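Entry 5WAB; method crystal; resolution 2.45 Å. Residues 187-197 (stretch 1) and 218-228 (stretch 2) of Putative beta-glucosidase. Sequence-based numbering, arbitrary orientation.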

# COMPACT_ATOMS: atom_id res chain seq x y z
N ILE A 187 9.05 -5.45 6.22
CA ILE A 187 9.99 -4.57 5.53
C ILE A 187 11.21 -4.29 6.40
O ILE A 187 12.34 -4.22 5.90
CB ILE A 187 9.25 -3.30 5.10
CG1 ILE A 187 8.11 -3.69 4.15
CG2 ILE A 187 10.21 -2.33 4.44
CD1 ILE A 187 7.24 -2.53 3.68
N VAL A 188 11.02 -4.17 7.71
CA VAL A 188 12.14 -3.94 8.62
C VAL A 188 13.07 -5.15 8.64
O VAL A 188 14.30 -5.01 8.67
CB VAL A 188 11.63 -3.59 10.03
CG1 VAL A 188 12.73 -3.81 11.06
CG2 VAL A 188 11.14 -2.15 10.10
N LYS A 189 12.49 -6.35 8.66
CA LYS A 189 13.31 -7.55 8.73
C LYS A 189 13.88 -7.94 7.37
O LYS A 189 15.02 -8.41 7.28
CB LYS A 189 12.51 -8.70 9.33
CG LYS A 189 12.26 -8.54 10.81
CD LYS A 189 11.39 -9.66 11.34
CE LYS A 189 11.26 -9.58 12.85
NZ LYS A 189 10.26 -10.55 13.38
N THR A 190 13.12 -7.75 6.28
CA THR A 190 13.61 -8.20 4.98
C THR A 190 14.56 -7.17 4.38
O THR A 190 15.68 -7.50 3.99
CB THR A 190 12.45 -8.48 4.03
OG1 THR A 190 11.62 -9.47 4.63
CG2 THR A 190 12.98 -8.98 2.68
N ALA A 191 14.12 -5.93 4.30
CA ALA A 191 15.04 -4.87 3.96
C ALA A 191 15.40 -4.25 5.30
O ALA A 191 15.24 -4.88 6.34
CB ALA A 191 14.41 -3.89 2.96
N GLN A 192 15.82 -3.02 5.30
CA GLN A 192 16.17 -2.39 6.56
C GLN A 192 16.12 -0.91 6.25
O GLN A 192 17.14 -0.31 5.89
CB GLN A 192 17.55 -2.82 7.07
CG GLN A 192 17.58 -4.10 7.92
CD GLN A 192 17.11 -3.88 9.37
OE1 GLN A 192 17.03 -2.74 9.85
NE2 GLN A 192 16.82 -4.97 10.07
N PRO A 193 14.95 -0.29 6.36
CA PRO A 193 14.83 1.11 5.95
C PRO A 193 15.73 1.97 6.81
O PRO A 193 15.75 1.85 8.04
CB PRO A 193 13.35 1.42 6.16
CG PRO A 193 12.68 0.09 6.37
CD PRO A 193 13.71 -0.80 6.97
N TRP A 194 16.48 2.85 6.16
CA TRP A 194 17.41 3.67 6.92
C TRP A 194 16.67 4.67 7.81
O TRP A 194 17.27 5.22 8.73
CB TRP A 194 18.39 4.35 5.96
CG TRP A 194 19.22 3.35 5.18
CD1 TRP A 194 19.32 2.00 5.42
CD2 TRP A 194 20.06 3.61 4.04
NE1 TRP A 194 20.16 1.41 4.50
CE2 TRP A 194 20.63 2.37 3.65
CE3 TRP A 194 20.40 4.76 3.32
CZ2 TRP A 194 21.51 2.26 2.57
CZ3 TRP A 194 21.27 4.65 2.26
CH2 TRP A 194 21.81 3.41 1.89
N THR A 195 15.38 4.87 7.57
CA THR A 195 14.58 5.85 8.29
C THR A 195 13.14 5.34 8.38
O THR A 195 12.65 4.67 7.47
CB THR A 195 14.65 7.22 7.58
OG1 THR A 195 15.96 7.78 7.76
CG2 THR A 195 13.63 8.18 8.13
N ILE A 196 12.50 5.61 9.51
CA ILE A 196 11.08 5.33 9.72
C ILE A 196 10.42 6.60 10.22
O ILE A 196 11.01 7.34 11.01
CB ILE A 196 10.88 4.18 10.72
CG1 ILE A 196 11.28 2.84 10.09
CG2 ILE A 196 9.43 4.13 11.22
CD1 ILE A 196 11.01 1.66 10.97
N MET A 197 9.21 6.88 9.73
CA MET A 197 8.43 8.03 10.18
C MET A 197 7.28 7.54 11.05
O MET A 197 6.48 6.71 10.62
CB MET A 197 7.88 8.83 9.01
CG MET A 197 7.07 10.05 9.45
SD MET A 197 6.50 11.08 8.08
CE MET A 197 7.96 11.10 7.04
N VAL A 218 9.17 -2.95 20.55
CA VAL A 218 8.79 -3.71 19.37
C VAL A 218 9.79 -3.50 18.24
O VAL A 218 10.43 -4.44 17.76
CB VAL A 218 7.37 -3.34 18.91
CG1 VAL A 218 7.08 -3.96 17.56
CG2 VAL A 218 6.33 -3.76 19.94
N LEU A 219 9.93 -2.24 17.81
CA LEU A 219 10.64 -1.95 16.57
C LEU A 219 12.09 -2.42 16.63
O LEU A 219 12.59 -3.07 15.70
CB LEU A 219 10.56 -0.45 16.28
CG LEU A 219 11.24 0.10 15.03
CD1 LEU A 219 10.66 -0.54 13.77
CD2 LEU A 219 11.10 1.60 14.98
N ARG A 220 12.79 -2.14 17.74
CA ARG A 220 14.21 -2.42 17.83
C ARG A 220 14.54 -3.69 18.60
O ARG A 220 15.28 -4.54 18.10
CB ARG A 220 14.93 -1.22 18.47
CG ARG A 220 14.95 0.02 17.59
CD ARG A 220 15.51 1.19 18.34
NE ARG A 220 15.86 2.30 17.48
CZ ARG A 220 15.13 3.40 17.36
NH1 ARG A 220 13.99 3.51 18.04
NH2 ARG A 220 15.54 4.39 16.57
N ASP A 221 14.00 -3.84 19.82
CA ASP A 221 14.39 -4.99 20.64
C ASP A 221 13.84 -6.30 20.10
O ASP A 221 14.51 -7.34 20.22
CB ASP A 221 13.96 -4.77 22.09
CG ASP A 221 14.74 -3.65 22.77
OD1 ASP A 221 15.82 -3.27 22.27
OD2 ASP A 221 14.28 -3.16 23.83
N GLU A 222 12.64 -6.30 19.52
CA GLU A 222 12.04 -7.52 18.99
C GLU A 222 12.34 -7.72 17.51
O GLU A 222 12.75 -8.81 17.10
CB GLU A 222 10.52 -7.50 19.22
CG GLU A 222 10.10 -7.47 20.68
CD GLU A 222 8.60 -7.45 20.85
OE1 GLU A 222 7.88 -7.79 19.89
OE2 GLU A 222 8.12 -7.07 21.94
N TRP A 223 12.14 -6.69 16.69
CA TRP A 223 12.29 -6.85 15.24
C TRP A 223 13.72 -6.63 14.74
O TRP A 223 14.03 -7.03 13.62
CB TRP A 223 11.36 -5.88 14.51
CG TRP A 223 9.89 -6.10 14.72
CD1 TRP A 223 9.31 -7.15 15.37
CD2 TRP A 223 8.82 -5.26 14.26
NE1 TRP A 223 7.94 -7.01 15.35
CE2 TRP A 223 7.62 -5.86 14.67
CE3 TRP A 223 8.77 -4.06 13.55
CZ2 TRP A 223 6.37 -5.30 14.40
CZ3 TRP A 223 7.53 -3.51 13.27
CH2 TRP A 223 6.34 -4.12 13.70
N GLY A 224 14.59 -5.99 15.53
CA GLY A 224 15.94 -5.73 15.07
C GLY A 224 16.08 -4.58 14.09
O GLY A 224 16.95 -4.62 13.22
N TYR A 225 15.25 -3.55 14.21
CA TYR A 225 15.38 -2.38 13.35
C TYR A 225 16.68 -1.66 13.65
O TYR A 225 16.97 -1.32 14.81
CB TYR A 225 14.19 -1.44 13.55
CG TYR A 225 14.28 -0.16 12.75
CD1 TYR A 225 14.35 -0.19 11.36
CD2 TYR A 225 14.27 1.07 13.38
CE1 TYR A 225 14.43 0.98 10.64
CE2 TYR A 225 14.33 2.24 12.66
CZ TYR A 225 14.42 2.19 11.29
OH TYR A 225 14.49 3.36 10.57
N GLU A 226 17.48 -1.42 12.61
CA GLU A 226 18.80 -0.83 12.78
C GLU A 226 18.84 0.65 12.44
O GLU A 226 19.88 1.29 12.63
CB GLU A 226 19.80 -1.58 11.90
CG GLU A 226 19.92 -3.06 12.20
CD GLU A 226 20.81 -3.78 11.20
OE1 GLU A 226 21.01 -3.26 10.09
OE2 GLU A 226 21.30 -4.88 11.54
N GLY A 227 17.74 1.22 11.96
CA GLY A 227 17.72 2.56 11.42
C GLY A 227 17.25 3.61 12.40
O GLY A 227 17.28 3.42 13.62
N ILE A 228 16.77 4.71 11.84
CA ILE A 228 16.37 5.90 12.58
C ILE A 228 14.86 6.04 12.54
O ILE A 228 14.20 5.59 11.60
CB ILE A 228 17.06 7.12 11.93
CG1 ILE A 228 18.55 7.11 12.24
CG2 ILE A 228 16.40 8.43 12.32
CD1 ILE A 228 18.84 6.60 13.60

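Both stretches run from helix through a loop into strand, and they bury 585 Å² between them, both sides summed. At the strand end the register is parallel: T195 pairs with I228, their CA atoms 4.7 Å apart and their side chains on the same face of the sheet. Two backbone hydrogen bonds fix this pairing. I228 N donates to W194 O at 3.2 Å with an N-H...O angle of 155°, and I196 N donates to I228 O at 2.7 Å and 140°. The two bonds straddle T195, as expected for a parallel bridge, and T195 CA adds a CA-H...O contact to I228 O at 3.3 Å.

Close approach just before this bridge depends on G227. Its CA lies 3.8 Å from W194 O and 4.0 Å from P193 O. An ideally built CB would point toward stretch 1 and fall 2.5 Å from P193 O, a clash, and 3.0 Å from W194 O, which is tight. The absence of a side chain leaves room for the two carbonyls.

The main bump is the Y225 ring, which has the largest area covered of any residue in the pair, 80 Å². Its CA-to-CB bond runs sideways, but chi1 near 177° (t) and chi2 near 60° carry the ring to the backbone of stretch 1. P193 O sits at the ring edge, 3.0 Å from Y225 CE1, near the ring plane, while I196 CD1 covers one face, 3.5 Å from the centroid and 17° off the normal, a CH-pi contact. At the tip, Y225 OH makes a very short hydrogen bond to I228 O within its own stretch, 2.5 Å long. This carbonyl therefore accepts from both Y225 OH and I196 N, coupling the ring's position to the strand pairing. I196 N also lies 3.2 Å from Y225 OH, but the angle is too poor for a hydrogen bond.

Aliphatic groups pack around the base of the ring. V188, its CB directed toward stretch 2, places CG1 3.7 Å from Y225 CB and 4.3 Å from W223 CB, while its CG2 is 4.0 Å from L219 CD1. That same L219 methyl lies 3.6 Å from I196 CD1, so L219 CD1 touches side chains from both the helix and the strand of stretch 1. Farther out, K189 extends with chi2 to chi4 all t; its CG is 3.6 Å from W223 O, and its CE approaches W223 CD1 obliquely at 4.0 Å.

Q192 bonds the turn beyond the helix of stretch 2. Its chi1 and chi2, both m, bend the amide so that NE2 donates to G224 O at 3.2 Å and 151°, while E226 N donates to OE1 of Q192 at 3.1 Å and 158°. One amide thus meets a backbone acceptor and a backbone donor two residues apart. G224 itself has positive phi (77°), a conformation that favours glycine, where the chain leaves the helix.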